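Local structure of DMATS type aromatic prenyltransferase (Streptomyces coelicolor, 6ZRZ) at residues 60-65 with 343-348; 81-86 with 133-138. The protein probably catalyses transfer of a dimethylallyl group from its diphosphate to the indole ring of tryptophan, as a DMATS-type prenyltransferase with an ABBA-barrel fold. All coordinates share one frame; numbering follows the deposited sequence. Where two conformers were deposited one is given.

Both contacts belong to one antiparallel barrel of ten strands, and their centres lie about 13 Å apart. Contact 1 sets the start of strand 64-70 against the end of strand 338-344, the first and last strands in order, and so lies at the seam where the barrel closes. Contact 2 pairs strand 77-82 with strand 135-139; its two segments fall, along the chain, between those of contact 1. Strands 64-70 and 77-82 are neighbours, and Glu65 O lies 2.7 Å from Leu81 N, a probable hydrogen bond. The barrel wall is thus continuous from Glu65, which accepts the indole N-H of the bound tryptophan, to Leu81 and Trp135, which touch one methyl of the dimethylallyl group.

Contact 1 (60-65 with 343-348); sequences DHTPVE and LSSEAY. With TRP (tryptophan), chain D.
Leu343 meets Glu65 through its backbone, with Leu343 O 3.4 Å from Glu65 CG. With CG anti to the backbone N (chi1 -172°), the extended glutamate carries its carboxylate to the bound tryptophan, whose indole NE1 donates to Glu65 OE1 over 2.8 Å. At Ser344 a water gives one proton to its OG and the other to Glu65 OE2, so both carboxylate oxygens are held and their rotation is limited. Ser345 is reached by a second water, which joins its N to Val64 O; its OG packs 3.6 Å from Thr62 CG2 and is hydrogen-bonded to Gln13 of helix 6-20. Next, Glu346 N donates to a water that donates in turn to Asp60 OD1. Ala347 N makes a weak bond to Thr62 OG1 (3.3 Å). Finally Tyr348 N donates to Asp60 OD2 at 2.9 Å, from well above the carboxylate plane. The tyrosine ring, 70° to that plane, packs with CB and CD2 against Asp60 O, and CD2 lies obliquely beside Thr62 OG1. The same carboxylate also turns to its own loop, two residues on: OD1 takes Thr62 OG1 at 2.7 Å and Thr62 N at 3.1 Å, both from one face, and OD2 also bonds Thr349 OG1. Putting an alanine at Asp60 would probably leave Tyr348 N and Thr62 N without their acceptor and free the loop to shift against residues 346-348. Asp60 to Thr62 form an Asx turn, set where the first and last strands of the ABBA barrel part, a few residues before Glu65, which binds the indole.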
ATOM      1  N   ASP A  60       6.429  10.471   6.147  1.00 17.03           N
ATOM      2  CA  ASP A  60       6.380  11.942   6.383  1.00 17.41           C
ATOM      3  C   ASP A  60       4.935  12.416   6.633  1.00 17.33           C
ATOM      4  O   ASP A  60       4.704  13.641   6.654  1.00 17.61           O
ATOM      5  CB  ASP A  60       7.052  12.713   5.275  1.00 17.68           C
ATOM      6  CG  ASP A  60       6.272  12.853   4.000  1.00 18.13           C
ATOM      7  OD1 ASP A  60       5.264  12.154   3.836  1.00 18.67           O
ATOM      8  OD2 ASP A  60       6.718  13.673   3.164  1.00 19.61           O
ATOM      9  N   HIS A  61       4.014  11.499   6.831  1.00 16.77           N
ATOM     10  CA  HIS A  61       2.604  11.760   7.211  1.00 17.14           C
ATOM     11  C   HIS A  61       1.853  12.386   6.045  1.00 16.79           C
ATOM     12  O   HIS A  61       0.789  12.955   6.303  1.00 17.50           O
ATOM     13  CB  HIS A  61       2.493  12.630   8.463  1.00 18.35           C
ATOM     14  CG  HIS A  61       3.332  12.121   9.571  1.00 19.32           C
ATOM     15  ND1 HIS A  61       3.017  10.960  10.235  1.00 19.63           N
ATOM     16  CD2 HIS A  61       4.511  12.566  10.085  1.00 20.11           C
ATOM     17  CE1 HIS A  61       3.968  10.717  11.161  1.00 20.40           C
ATOM     18  NE2 HIS A  61       4.900  11.679  11.082  1.00 19.44           N
ATOM     19  N   THR A  62       2.309  12.214   4.809  1.00 15.83           N
ATOM     20  CA  THR A  62       1.433  12.492   3.646  1.00 15.37           C
ATOM     21  C   THR A  62       0.342  11.447   3.613  1.00 15.00           C
ATOM     22  O   THR A  62       0.642  10.282   3.722  1.00 14.75           O
ATOM     23  CB  THR A  62       2.148  12.455   2.309  1.00 15.03           C
ATOM     24  OG1 THR A  62       3.299  13.286   2.432  1.00 15.14           O
ATOM     25  CG2 THR A  62       1.254  12.974   1.199  1.00 15.13           C
ATOM     26  N   PRO A  63      -0.956  11.815   3.489  1.00 14.84           N
ATOM     27  CA  PRO A  63      -2.031  10.815   3.500  1.00 14.80           C
ATOM     28  C   PRO A  63      -2.329  10.174   2.140  1.00 14.61           C
ATOM     29  O   PRO A  63      -3.444   9.758   1.880  1.00 14.64           O
ATOM     30  CB  PRO A  63      -3.235  11.638   3.979  1.00 14.97           C
ATOM     31  CG  PRO A  63      -2.994  13.005   3.423  1.00 14.66           C
ATOM     32  CD  PRO A  63      -1.486  13.197   3.516  1.00 15.17           C
ATOM     33  N   VAL A  64      -1.309  10.124   1.304  1.00 15.11           N
ATOM     34  CA  VAL A  64      -1.337   9.553  -0.051  1.00 15.23           C
ATOM     35  C   VAL A  64      -0.046   8.778  -0.254  1.00 15.30           C
ATOM     36  O   VAL A  64       1.035   9.274   0.170  1.00 15.20           O
ATOM     37  CB  VAL A  64      -1.503  10.658  -1.108  1.00 15.49           C
ATOM     38  CG1 VAL A  64      -1.455  10.132  -2.514  1.00 15.82           C
ATOM     39  CG2 VAL A  64      -2.769  11.485  -0.893  1.00 15.76           C
ATOM     40  N   GLU A  65      -0.176   7.616  -0.864  1.00 16.06           N
ATOM     41  CA  GLU A  65       0.959   6.849  -1.424  1.00 16.76           C
ATOM     42  C   GLU A  65       0.560   6.281  -2.768  1.00 16.95           C
ATOM     43  O   GLU A  65      -0.629   5.967  -2.963  1.00 17.86           O
ATOM     44  CB  GLU A  65       1.372   5.749  -0.455  1.00 16.96           C
ATOM     45  CG  GLU A  65       2.631   5.045  -0.867  1.00 17.52           C
ATOM     46  CD  GLU A  65       2.980   3.881   0.053  1.00 18.91           C
ATOM     47  OE1 GLU A  65       2.346   2.805  -0.079  1.00 21.12           O
ATOM     48  OE2 GLU A  65       3.877   4.057   0.862  1.00 19.90           O
ATOM     49  N   LEU A 343       5.497   3.917  -3.871  1.00 18.40           N
ATOM     50  CA  LEU A 343       6.189   5.185  -4.210  1.00 18.98           C
ATOM     51  C   LEU A 343       5.615   6.299  -3.359  1.00 19.35           C
ATOM     52  O   LEU A 343       4.347   6.552  -3.440  1.00 19.95           O
ATOM     53  CB  LEU A 343       6.009   5.496  -5.686  1.00 19.39           C
ATOM     54  CG  LEU A 343       6.460   4.407  -6.667  1.00 20.14           C
ATOM     55  CD1 LEU A 343       6.159   4.808  -8.098  1.00 21.14           C
ATOM     56  CD2 LEU A 343       7.926   4.084  -6.495  1.00 20.67           C
ATOM     57  N   SER A 344       6.472   6.969  -2.636  1.00 18.77           N
ATOM     58  CA  SER A 344       6.093   7.979  -1.646  1.00 19.22           C
ATOM     59  C   SER A 344       5.769   9.301  -2.333  1.00 19.55           C
ATOM     60  O   SER A 344       6.448   9.673  -3.327  1.00 19.65           O
ATOM     61  CB  SER A 344       7.178   8.147  -0.638  1.00 20.16           C
ATOM     62  OG  SER A 344       7.437   6.933   0.008  1.00 19.86           O
ATOM     63  N   SER A 345       4.786  10.000  -1.817  1.00 18.13           N
ATOM     64  CA  SER A 345       4.451  11.377  -2.254  1.00 19.05           C
ATOM     65  C   SER A 345       5.492  12.383  -1.766  1.00 19.27           C
ATOM     66  O   SER A 345       5.885  13.254  -2.563  1.00 19.09           O
ATOM     67  CB  SER A 345       3.065  11.749  -1.823  1.00 18.78           C
ATOM     68  OG  SER A 345       2.867  13.128  -2.065  1.00 18.61           O
ATOM     69  N   GLU A 346       5.948  12.275  -0.510  1.00 20.88           N
ATOM     70  CA  GLU A 346       6.971  13.170   0.089  1.00 21.94           C
ATOM     71  C   GLU A 346       6.485  14.637   0.068  1.00 21.25           C
ATOM     72  O   GLU A 346       7.295  15.520  -0.123  1.00 21.54           O
ATOM     73  CB  GLU A 346       8.307  13.009  -0.654  1.00 24.53           C
ATOM     74  CG  GLU A 346       8.976  11.677  -0.383  1.00 26.85           C
ATOM     75  CD  GLU A 346      10.438  11.579  -0.835  1.00 29.73           C
ATOM     76  OE1 GLU A 346      10.801  12.235  -1.815  1.00 33.25           O
ATOM     77  OE2 GLU A 346      11.186  10.837  -0.204  1.00 35.78           O
ATOM     78  N   ALA A 347       5.203  14.882   0.236  1.00 21.21           N
ATOM     79  CA  ALA A 347       4.630  16.247   0.302  1.00 20.76           C
ATOM     80  C   ALA A 347       5.242  17.019   1.475  1.00 21.63           C
ATOM     81  O   ALA A 347       5.194  18.276   1.464  1.00 21.15           O
ATOM     82  CB  ALA A 347       3.122  16.169   0.430  1.00 20.76           C
ATOM     83  N   TYR A 348       5.772  16.322   2.477  1.00 21.06           N
ATOM     84  CA  TYR A 348       6.330  16.969   3.683  1.00 21.64           C
ATOM     85  C   TYR A 348       7.833  16.727   3.769  1.00 23.58           C
ATOM     86  O   TYR A 348       8.389  16.916   4.856  1.00 24.64           O
ATOM     87  CB  TYR A 348       5.549  16.522   4.910  1.00 21.59           C
ATOM     88  CG  TYR A 348       4.126  16.974   4.892  1.00 21.22           C
ATOM     89  CD1 TYR A 348       3.818  18.317   5.047  1.00 21.97           C
ATOM     90  CD2 TYR A 348       3.083  16.099   4.628  1.00 21.28           C
ATOM     91  CE1 TYR A 348       2.504  18.758   5.008  1.00 21.42           C
ATOM     92  CE2 TYR A 348       1.774  16.535   4.543  1.00 21.41           C
ATOM     93  CZ  TYR A 348       1.477  17.870   4.784  1.00 21.69           C
ATOM     94  OH  TYR A 348       0.192  18.319   4.708  1.00 21.94           O
TER
HETATM   95  N   TRP D 402       3.634   3.338   5.755  1.00 24.31           N
HETATM   96  CA  TRP D 402       3.018   2.236   6.534  1.00 23.37           C
HETATM   97  C   TRP D 402       4.051   1.138   6.828  1.00 24.39           C
HETATM   98  O   TRP D 402       5.209   1.146   6.351  1.00 22.44           O
HETATM   99  CB  TRP D 402       1.786   1.668   5.820  1.00 22.07           C
HETATM  100  CG  TRP D 402       2.013   1.217   4.406  1.00 21.26           C
HETATM  101  CD1 TRP D 402       1.908   1.973   3.267  1.00 21.20           C
HETATM  102  CD2 TRP D 402       2.378  -0.107   3.973  1.00 20.52           C
HETATM  103  NE1 TRP D 402       2.190   1.207   2.165  1.00 21.00           N
HETATM  104  CE2 TRP D 402       2.467  -0.075   2.563  1.00 20.82           C
HETATM  105  CE3 TRP D 402       2.613  -1.316   4.635  1.00 20.86           C
HETATM  106  CZ2 TRP D 402       2.802  -1.201   1.811  1.00 21.30           C
HETATM  107  CZ3 TRP D 402       2.937  -2.428   3.895  1.00 21.80           C
HETATM  108  CH2 TRP D 402       3.047  -2.369   2.502  1.00 20.74           C
HETATM  109  OXT TRP D 402       3.716   0.195   7.584  1.00 25.98           O
HETATM  110  O   HOH W   1       5.396  10.456   1.703  1.00 15.67           O
HETATM  111  O   HOH W   2       3.631   8.725   0.522  1.00 15.21           O
HETATM  112  O   HOH W   3       4.988   6.320   1.280  1.00 20.04           O

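Contact 2 (81-86 with 133-138); sequences LVEPGC and ALWCAL. With 6C7 (S-(3-methylbut-2-en-1-yl) trihydrogen thiodiphosphate), chain C.
Val82 and Cys136 form an antiparallel hydrogen-bonded pair, Val82 N to Cys136 O at 2.8 Å and Cys136 N to Val82 O at 2.9 Å, and next to it Leu81 and Ala137 make a non-hydrogen-bonded pair. On the ligand side Leu81 CD1 packs 4.0 Å from Ala137 CB and also touches Trp135 CB, while Leu81 CD2 approaches methyl C13 of the dimethylallyl group to 3.6 Å. That same methyl meets the Trp135 ring at its edge, in plane, with CZ3 3.9 Å away. Farther round the indole, NE1 donates to Glu83 OE2 over 2.9 Å (N-H...O 154°). The oxygen lies in the ring plane, but the carboxylate is turned 49° against it and is met on its anti side, well out of its own plane. The chain of Glu83 runs straight out, trans about its first two side-chain bonds (chi1 and chi2 179°), past the CD1-NE1 edge of the indole, CG 3.6 Å from Trp135 CD1, to bring the carboxylate level with NE1; its OE1 is taken up by Thr55. Where the strands part, waters link Glu83 OE2 to Ala133 N and Gly85 N to Leu134 O. On the other face Val82 CG1 lies loosely by Cys136 CB, joined by Pro84 from the loop beyond the strand; helices 25-39 and 91-109 cover this side. Trp135 also touches the bound tryptophan and meets the Phe190 ring. Its N-H bond limits the ring's rotation, and the ring edge, with Leu81, offers the prenyl group an apolar wall, consistent with shielding an allylic cation from water.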
ATOM      1  N   LEU A  81      -3.198   5.041  -2.737  1.00 16.62           N
ATOM      2  CA  LEU A  81      -3.639   4.731  -1.361  1.00 16.11           C
ATOM      3  C   LEU A  81      -3.890   6.040  -0.649  1.00 15.70           C
ATOM      4  O   LEU A  81      -3.038   6.940  -0.743  1.00 15.43           O
ATOM      5  CB  LEU A  81      -2.531   3.969  -0.644  1.00 16.51           C
ATOM      6  CG  LEU A  81      -2.819   3.599   0.801  1.00 16.73           C
ATOM      7  CD1 LEU A  81      -3.953   2.590   0.870  1.00 16.76           C
ATOM      8  CD2 LEU A  81      -1.577   3.050   1.467  1.00 16.84           C
ATOM      9  N   VAL A  82      -5.044   6.193  -0.019  1.00 15.79           N
ATOM     10  CA  VAL A  82      -5.418   7.472   0.620  1.00 15.88           C
ATOM     11  C   VAL A  82      -6.101   7.177   1.964  1.00 15.54           C
ATOM     12  O   VAL A  82      -6.737   6.121   2.135  1.00 14.59           O
ATOM     13  CB  VAL A  82      -6.320   8.293  -0.309  1.00 17.38           C
ATOM     14  CG1 VAL A  82      -7.607   7.599  -0.584  1.00 18.21           C
ATOM     15  CG2 VAL A  82      -6.570   9.663   0.246  1.00 17.39           C
ATOM     16  N   GLU A  83      -5.993   8.096   2.869  1.00 15.68           N
ATOM     17  CA  GLU A  83      -6.717   8.082   4.139  1.00 15.96           C
ATOM     18  C   GLU A  83      -7.769   9.199   4.085  1.00 16.10           C
ATOM     19  O   GLU A  83      -7.448  10.354   4.352  1.00 15.42           O
ATOM     20  CB  GLU A  83      -5.751   8.271   5.301  1.00 16.73           C
ATOM     21  CG  GLU A  83      -6.466   8.294   6.650  1.00 17.47           C
ATOM     22  CD  GLU A  83      -5.533   8.456   7.843  1.00 19.65           C
ATOM     23  OE1 GLU A  83      -5.190   9.554   8.120  1.00 22.28           O
ATOM     24  OE2 GLU A  83      -5.184   7.466   8.482  1.00 20.88           O
ATOM     25  N   PRO A  84      -9.021   8.901   3.725  1.00 17.21           N
ATOM     26  CA  PRO A  84     -10.024   9.958   3.504  1.00 18.29           C
ATOM     27  C   PRO A  84     -10.362  10.764   4.768  1.00 20.22           C
ATOM     28  O   PRO A  84     -10.672  12.017   4.662  1.00 20.55           O
ATOM     29  CB  PRO A  84     -11.249   9.215   2.962  1.00 18.62           C
ATOM     30  CG  PRO A  84     -10.772   7.833   2.586  1.00 18.36           C
ATOM     31  CD  PRO A  84      -9.539   7.562   3.418  1.00 17.41           C
ATOM     32  N   GLY A  85     -10.164  10.176   5.932  1.00 19.63           N
ATOM     33  CA  GLY A  85     -10.496  10.795   7.234  1.00 20.80           C
ATOM     34  C   GLY A  85      -9.373  11.601   7.821  1.00 21.48           C
ATOM     35  O   GLY A  85      -9.515  12.098   8.920  1.00 21.83           O
ATOM     36  N   CYS A  86      -8.288  11.737   7.085  0.70 21.50           N
ATOM     37  CA  CYS A  86      -7.109  12.506   7.482  0.70 22.38           C
ATOM     38  C   CYS A  86      -7.544  13.924   7.897  0.70 23.60           C
ATOM     39  O   CYS A  86      -8.346  14.553   7.168  0.70 23.61           O
ATOM     40  CB  CYS A  86      -6.126  12.543   6.337  0.70 21.91           C
ATOM     41  SG  CYS A  86      -4.672  13.541   6.658  0.70 21.56           S
ATOM     42  N   ALA A 133      -7.799   3.835  11.032  1.00 17.83           N
ATOM     43  CA  ALA A 133      -9.216   3.443  11.084  1.00 17.31           C
ATOM     44  C   ALA A 133      -9.619   2.898   9.727  1.00 16.78           C
ATOM     45  O   ALA A 133     -10.227   1.793   9.696  1.00 17.85           O
ATOM     46  CB  ALA A 133     -10.074   4.616  11.509  1.00 17.84           C
ATOM     47  N   LEU A 134      -9.323   3.616   8.649  1.00 16.61           N
ATOM     48  CA  LEU A 134      -9.776   3.216   7.285  1.00 16.74           C
ATOM     49  C   LEU A 134      -8.928   3.905   6.230  1.00 15.96           C
ATOM     50  O   LEU A 134      -8.895   5.131   6.194  1.00 15.07           O
ATOM     51  CB  LEU A 134     -11.269   3.535   7.120  1.00 17.69           C
ATOM     52  CG  LEU A 134     -11.937   2.904   5.896  1.00 18.01           C
ATOM     53  CD1 LEU A 134     -13.424   2.703   6.104  1.00 18.55           C
ATOM     54  CD2 LEU A 134     -11.685   3.720   4.647  1.00 17.57           C
ATOM     55  N   TRP A 135      -8.278   3.112   5.390  1.00 16.00           N
ATOM     56  CA  TRP A 135      -7.611   3.571   4.176  1.00 15.79           C
ATOM     57  C   TRP A 135      -8.366   2.995   2.991  1.00 16.77           C
ATOM     58  O   TRP A 135      -8.982   1.907   3.120  1.00 16.62           O
ATOM     59  CB  TRP A 135      -6.147   3.190   4.144  1.00 15.69           C
ATOM     60  CG  TRP A 135      -5.324   3.770   5.259  1.00 15.59           C
ATOM     61  CD1 TRP A 135      -5.621   4.825   6.062  1.00 15.44           C
ATOM     62  CD2 TRP A 135      -4.019   3.328   5.632  1.00 15.53           C
ATOM     63  NE1 TRP A 135      -4.580   5.066   6.926  1.00 15.53           N
ATOM     64  CE2 TRP A 135      -3.582   4.160   6.680  1.00 15.40           C
ATOM     65  CE3 TRP A 135      -3.173   2.314   5.160  1.00 15.34           C
ATOM     66  CZ2 TRP A 135      -2.355   3.975   7.303  1.00 15.46           C
ATOM     67  CZ3 TRP A 135      -1.955   2.128   5.795  1.00 15.26           C
ATOM     68  CH2 TRP A 135      -1.556   2.967   6.831  1.00 15.35           C
ATOM     69  N   CYS A 136      -8.248   3.647   1.867  1.00 17.51           N
ATOM     70  CA  CYS A 136      -8.839   3.196   0.586  0.70 18.73           C
ATOM     71  C   CYS A 136      -7.750   3.205  -0.488  1.00 18.25           C
ATOM     72  O   CYS A 136      -7.008   4.216  -0.563  1.00 18.12           O
ATOM     73  CB  CYS A 136     -10.033   4.084   0.263  0.70 19.77           C
ATOM     74  SG  CYS A 136     -10.778   3.735  -1.336  0.70 22.70           S
ATOM     75  N   ALA A 137      -7.622   2.125  -1.242  1.00 18.85           N
ATOM     76  CA  ALA A 137      -6.740   2.099  -2.411  1.00 19.47           C
ATOM     77  C   ALA A 137      -7.602   2.014  -3.665  1.00 20.58           C
ATOM     78  O   ALA A 137      -8.577   1.237  -3.673  1.00 20.93           O
ATOM     79  CB  ALA A 137      -5.742   0.975  -2.325  1.00 20.20           C
ATOM     80  N   LEU A 138      -7.286   2.850  -4.639  1.00 21.58           N
ATOM     81  CA  LEU A 138      -7.965   2.883  -5.970  1.00 23.50           C
ATOM     82  C   LEU A 138      -6.989   2.376  -7.018  1.00 22.50           C
ATOM     83  O   LEU A 138      -5.894   2.953  -7.129  1.00 21.52           O
ATOM     84  CB  LEU A 138      -8.406   4.302  -6.279  1.00 25.45           C
ATOM     85  CG  LEU A 138      -9.302   4.938  -5.212  1.00 28.93           C
ATOM     86  CD1 LEU A 138      -9.454   6.417  -5.431  1.00 30.64           C
ATOM     87  CD2 LEU A 138     -10.627   4.261  -5.173  1.00 29.68           C
TER
HETATM   88  O4  6C7 C 401      -2.799  -7.432  -4.112  1.00 50.41           O
HETATM   89  P1  6C7 C 401      -2.851  -5.805  -4.239  1.00 46.13           P
HETATM   90  O6  6C7 C 401      -1.865  -5.268  -5.199  1.00 47.68           O
HETATM   91  O5  6C7 C 401      -4.385  -5.455  -4.677  1.00 52.49           O
HETATM   92  O2  6C7 C 401      -2.736  -5.178  -2.741  1.00 54.82           O
HETATM   93  P3  6C7 C 401      -1.486  -4.256  -2.271  1.00 50.06           P
HETATM   94  O8  6C7 C 401      -0.245  -5.280  -2.341  1.00 55.70           O
HETATM   95  O7  6C7 C 401      -1.228  -3.059  -3.101  1.00 52.12           O
HETATM   96  S9  6C7 C 401      -1.751  -3.907  -0.515  1.00 57.16           S
HETATM   97  C10 6C7 C 401      -0.255  -2.990  -0.106  1.00 52.02           C
HETATM   98  C11 6C7 C 401      -0.780  -1.706   0.591  1.00 50.58           C
HETATM   99  C12 6C7 C 401      -0.909  -1.598   2.128  1.00 48.09           C
HETATM  100  C13 6C7 C 401      -1.443  -0.319   2.738  1.00 48.44           C
HETATM  101  C14 6C7 C 401      -0.549  -2.743   3.075  1.00 48.41           C
HETATM  102  O   HOH W   4      -7.508   5.975   9.236  1.00 17.51           O
HETATM  103  O   HOH W   5     -10.147   7.389   6.868  1.00 16.58           O